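DNA polymerase III subunit beta (Helicobacter pylori 26695, PDB 4S3I) forms a ring-shaped sliding clamp that tethers DNA polymerases and other proteins to DNA and makes replication processive. Local coordinates at residues D11-L23 against F45-S57. Residues are numbered along the deposited sequence; the frame is centred on the assembly and turned at random.
Sequences DLENALRYLQAFL and FLKASDSDIGLKS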
# COMPACT_ATOMS: atom_id res chain seq x y z
N ASP A 11 18.36 -16.86 -6.21
CA ASP A 11 19.17 -16.07 -7.13
C ASP A 11 18.32 -15.66 -8.33
O ASP A 11 18.31 -14.50 -8.75
CB ASP A 11 20.35 -16.88 -7.64
CG ASP A 11 21.39 -17.18 -6.58
OD1 ASP A 11 21.37 -16.51 -5.52
OD2 ASP A 11 22.25 -18.06 -6.83
N LEU A 12 17.61 -16.63 -8.88
CA LEU A 12 16.79 -16.38 -10.06
C LEU A 12 15.69 -15.37 -9.74
O LEU A 12 15.52 -14.37 -10.44
CB LEU A 12 16.21 -17.70 -10.58
CG LEU A 12 15.25 -17.63 -11.77
CD1 LEU A 12 15.95 -17.03 -12.99
CD2 LEU A 12 14.72 -19.02 -12.09
N GLU A 13 14.97 -15.61 -8.64
CA GLU A 13 13.86 -14.73 -8.26
C GLU A 13 14.33 -13.29 -8.08
O GLU A 13 13.73 -12.36 -8.61
CB GLU A 13 13.17 -15.24 -6.99
CG GLU A 13 12.04 -14.32 -6.48
CD GLU A 13 11.22 -14.94 -5.35
OE1 GLU A 13 10.24 -14.31 -4.91
OE2 GLU A 13 11.55 -16.06 -4.90
N ASN A 14 15.42 -13.12 -7.34
CA ASN A 14 16.02 -11.80 -7.17
C ASN A 14 16.37 -11.13 -8.50
O ASN A 14 16.05 -9.96 -8.72
CB ASN A 14 17.26 -11.87 -6.28
CG ASN A 14 16.91 -12.01 -4.82
OD1 ASN A 14 15.89 -11.48 -4.36
ND2 ASN A 14 17.74 -12.73 -4.07
N ALA A 15 17.02 -11.87 -9.39
CA ALA A 15 17.35 -11.31 -10.69
C ALA A 15 16.08 -10.88 -11.45
O ALA A 15 16.04 -9.80 -12.04
CB ALA A 15 18.18 -12.30 -11.53
N LEU A 16 15.06 -11.72 -11.41
CA LEU A 16 13.81 -11.41 -12.11
C LEU A 16 13.11 -10.19 -11.51
O LEU A 16 12.49 -9.40 -12.24
CB LEU A 16 12.87 -12.61 -12.09
CG LEU A 16 13.35 -13.80 -12.91
CD1 LEU A 16 12.36 -14.95 -12.78
CD2 LEU A 16 13.54 -13.42 -14.37
N ARG A 17 13.21 -10.03 -10.20
CA ARG A 17 12.58 -8.88 -9.56
C ARG A 17 13.15 -7.56 -10.08
O ARG A 17 12.41 -6.63 -10.40
CB ARG A 17 12.65 -8.97 -8.03
CG ARG A 17 11.65 -9.97 -7.46
CD ARG A 17 11.45 -9.86 -5.94
NE ARG A 17 10.63 -10.97 -5.45
CZ ARG A 17 9.31 -11.06 -5.61
NH1 ARG A 17 8.63 -10.10 -6.24
NH2 ARG A 17 8.66 -12.12 -5.15
N TYR A 18 14.47 -7.49 -10.18
CA TYR A 18 15.12 -6.29 -10.68
C TYR A 18 14.73 -5.99 -12.11
O TYR A 18 14.66 -4.83 -12.50
CB TYR A 18 16.63 -6.45 -10.64
CG TYR A 18 17.23 -6.34 -9.27
CD1 TYR A 18 17.02 -5.21 -8.49
CD2 TYR A 18 18.05 -7.35 -8.77
CE1 TYR A 18 17.60 -5.09 -7.23
CE2 TYR A 18 18.63 -7.24 -7.52
CZ TYR A 18 18.40 -6.11 -6.75
OH TYR A 18 18.99 -6.02 -5.51
N LEU A 19 14.48 -7.04 -12.88
CA LEU A 19 14.25 -6.88 -14.31
C LEU A 19 12.84 -6.41 -14.65
O LEU A 19 12.59 -5.95 -15.77
CB LEU A 19 14.57 -8.18 -15.04
CG LEU A 19 16.08 -8.44 -15.17
CD1 LEU A 19 16.32 -9.89 -15.54
CD2 LEU A 19 16.68 -7.52 -16.24
N GLN A 20 11.91 -6.52 -13.70
CA GLN A 20 10.51 -6.23 -13.98
C GLN A 20 10.32 -4.80 -14.48
O GLN A 20 9.52 -4.55 -15.38
CB GLN A 20 9.65 -6.49 -12.75
CG GLN A 20 9.65 -7.95 -12.32
CD GLN A 20 9.10 -8.87 -13.39
OE1 GLN A 20 7.94 -8.73 -13.80
NE2 GLN A 20 9.93 -9.80 -13.88
N ALA A 21 11.09 -3.86 -13.93
CA ALA A 21 10.90 -2.45 -14.23
C ALA A 21 11.29 -2.10 -15.66
O ALA A 21 11.00 -1.00 -16.14
CB ALA A 21 11.67 -1.58 -13.25
N PHE A 22 11.95 -3.02 -16.34
CA PHE A 22 12.45 -2.76 -17.69
C PHE A 22 11.64 -3.46 -18.75
O PHE A 22 12.05 -3.53 -19.91
CB PHE A 22 13.92 -3.18 -17.80
CG PHE A 22 14.82 -2.47 -16.83
CD1 PHE A 22 15.56 -1.36 -17.23
CD2 PHE A 22 14.90 -2.90 -15.51
CE1 PHE A 22 16.38 -0.70 -16.32
CE2 PHE A 22 15.73 -2.23 -14.59
CZ PHE A 22 16.46 -1.13 -15.01
N LEU A 23 10.48 -3.99 -18.36
CA LEU A 23 9.59 -4.67 -19.29
C LEU A 23 8.32 -3.86 -19.49
O LEU A 23 7.81 -3.26 -18.54
CB LEU A 23 9.20 -6.04 -18.73
CG LEU A 23 10.35 -6.97 -18.41
CD1 LEU A 23 9.84 -8.16 -17.64
CD2 LEU A 23 11.01 -7.40 -19.68
N PHE A 45 22.90 -15.08 -18.17
CA PHE A 45 22.65 -13.65 -18.31
C PHE A 45 21.18 -13.43 -18.64
O PHE A 45 20.61 -14.12 -19.49
CB PHE A 45 23.51 -13.07 -19.43
CG PHE A 45 24.97 -12.98 -19.08
CD1 PHE A 45 25.81 -14.07 -19.27
CD2 PHE A 45 25.50 -11.80 -18.55
CE1 PHE A 45 27.17 -13.99 -18.95
CE2 PHE A 45 26.86 -11.71 -18.22
CZ PHE A 45 27.69 -12.81 -18.42
N LEU A 46 20.59 -12.46 -17.97
CA LEU A 46 19.20 -12.11 -18.17
C LEU A 46 19.19 -10.63 -18.51
O LEU A 46 19.79 -9.83 -17.79
CB LEU A 46 18.38 -12.41 -16.91
CG LEU A 46 18.48 -13.81 -16.29
CD1 LEU A 46 19.62 -13.88 -15.29
CD2 LEU A 46 17.17 -14.23 -15.60
N LYS A 47 18.56 -10.25 -19.61
CA LYS A 47 18.51 -8.83 -19.94
C LYS A 47 17.17 -8.36 -20.48
O LYS A 47 16.48 -9.08 -21.20
CB LYS A 47 19.66 -8.42 -20.87
CG LYS A 47 19.57 -8.93 -22.28
CD LYS A 47 20.64 -8.25 -23.13
CE LYS A 47 20.69 -8.80 -24.55
NZ LYS A 47 21.39 -10.12 -24.62
N ALA A 48 16.80 -7.14 -20.09
CA ALA A 48 15.58 -6.49 -20.55
C ALA A 48 15.93 -5.06 -20.92
O ALA A 48 16.42 -4.30 -20.07
CB ALA A 48 14.54 -6.52 -19.46
N SER A 49 15.70 -4.69 -22.17
CA SER A 49 16.09 -3.37 -22.64
C SER A 49 15.25 -2.91 -23.83
O SER A 49 14.62 -3.73 -24.51
CB SER A 49 17.57 -3.36 -23.05
OG SER A 49 17.78 -4.06 -24.27
N ASP A 50 15.25 -1.61 -24.06
CA ASP A 50 14.74 -1.06 -25.31
C ASP A 50 15.72 0.00 -25.78
O ASP A 50 16.84 0.07 -25.29
CB ASP A 50 13.31 -0.50 -25.16
CG ASP A 50 13.18 0.51 -24.02
OD1 ASP A 50 14.05 1.40 -23.89
OD2 ASP A 50 12.20 0.41 -23.26
N SER A 51 15.29 0.85 -26.71
CA SER A 51 16.15 1.92 -27.22
C SER A 51 16.54 2.92 -26.12
O SER A 51 17.60 3.56 -26.20
CB SER A 51 15.44 2.66 -28.36
OG SER A 51 14.23 3.24 -27.91
N ASP A 52 15.70 3.06 -25.10
CA ASP A 52 15.84 4.15 -24.13
C ASP A 52 16.57 3.76 -22.84
O ASP A 52 17.24 4.59 -22.22
CB ASP A 52 14.46 4.70 -23.78
CG ASP A 52 13.70 5.21 -25.00
OD1 ASP A 52 13.96 4.74 -26.12
OD2 ASP A 52 12.82 6.09 -24.81
N ILE A 53 16.42 2.51 -22.42
CA ILE A 53 16.92 2.08 -21.12
C ILE A 53 17.01 0.56 -21.06
O ILE A 53 16.32 -0.13 -21.83
CB ILE A 53 15.98 2.59 -20.00
CG1 ILE A 53 16.61 2.43 -18.62
CG2 ILE A 53 14.63 1.88 -20.04
CD1 ILE A 53 15.86 3.16 -17.53
N GLY A 54 17.84 0.03 -20.17
CA GLY A 54 18.00 -1.41 -20.09
C GLY A 54 18.88 -1.89 -18.96
O GLY A 54 19.70 -1.14 -18.42
N LEU A 55 18.69 -3.15 -18.61
CA LEU A 55 19.44 -3.79 -17.54
C LEU A 55 19.90 -5.16 -18.03
O LEU A 55 19.10 -5.92 -18.59
CB LEU A 55 18.56 -3.97 -16.30
CG LEU A 55 19.24 -4.74 -15.17
CD1 LEU A 55 20.46 -3.97 -14.65
CD2 LEU A 55 18.24 -5.02 -14.04
N LYS A 56 21.17 -5.46 -17.82
CA LYS A 56 21.70 -6.79 -18.08
C LYS A 56 22.33 -7.32 -16.79
O LYS A 56 23.19 -6.66 -16.19
CB LYS A 56 22.74 -6.74 -19.21
CG LYS A 56 23.49 -8.04 -19.46
CD LYS A 56 24.49 -7.84 -20.60
CE LYS A 56 25.16 -9.14 -21.02
NZ LYS A 56 25.98 -8.96 -22.25
N SER A 57 21.89 -8.49 -16.35
CA SER A 57 22.36 -9.07 -15.09
C SER A 57 22.81 -10.49 -15.34
O SER A 57 22.51 -11.08 -16.39
CB SER A 57 21.23 -9.08 -14.05
OG SER A 57 20.69 -7.78 -13.86
O HOH W 1 18.64 -8.84 -12.25
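Leu19 of helix 9-19 and Phe22, three residues further on, pack on the antiparallel hairpin of strands 43-49 and 53-60, a clear instance of the helix-on-sheet packing of the sliding-clamp fold, here in the N-terminal domain. The axes of helix 11-19 and strand 45-49 approach to 9.2 Å and run the same way, 13° apart.

The aromatic contact is a CH-pi interaction: Leu55 CB sits over the centre of the Phe22 ring, 3.7 Å from its centroid and 8° off the normal. Ile53 CG1 meets the ring edge at CE1.

Aliphatic packing extends the contact along the helix. With CG opposite the carbonyl carbon (chi1 -75°), Leu19 straddles the hairpin, CD1 reaching Leu46 CB at 3.5 Å and CD2 reaching Leu55 CD2 at 3.7 Å. Leu46 CD2 touches both Leu12 CD1 and Leu16 CD2. Phe22 CB and Leu23 CD2 both rest on Ala48 CB. Ile35 of the adjoining strand 34-40 also packs against Leu16 and Leu19, and helix 74-82 touches Leu12 and Leu16.

No direct hydrogen bond joins the two segments; a water bridges them, donating to Ala15 O and hydrogen-bonded at 2.8 Å to Ser57 OG, which also hydrogen-bonds His233 ND1.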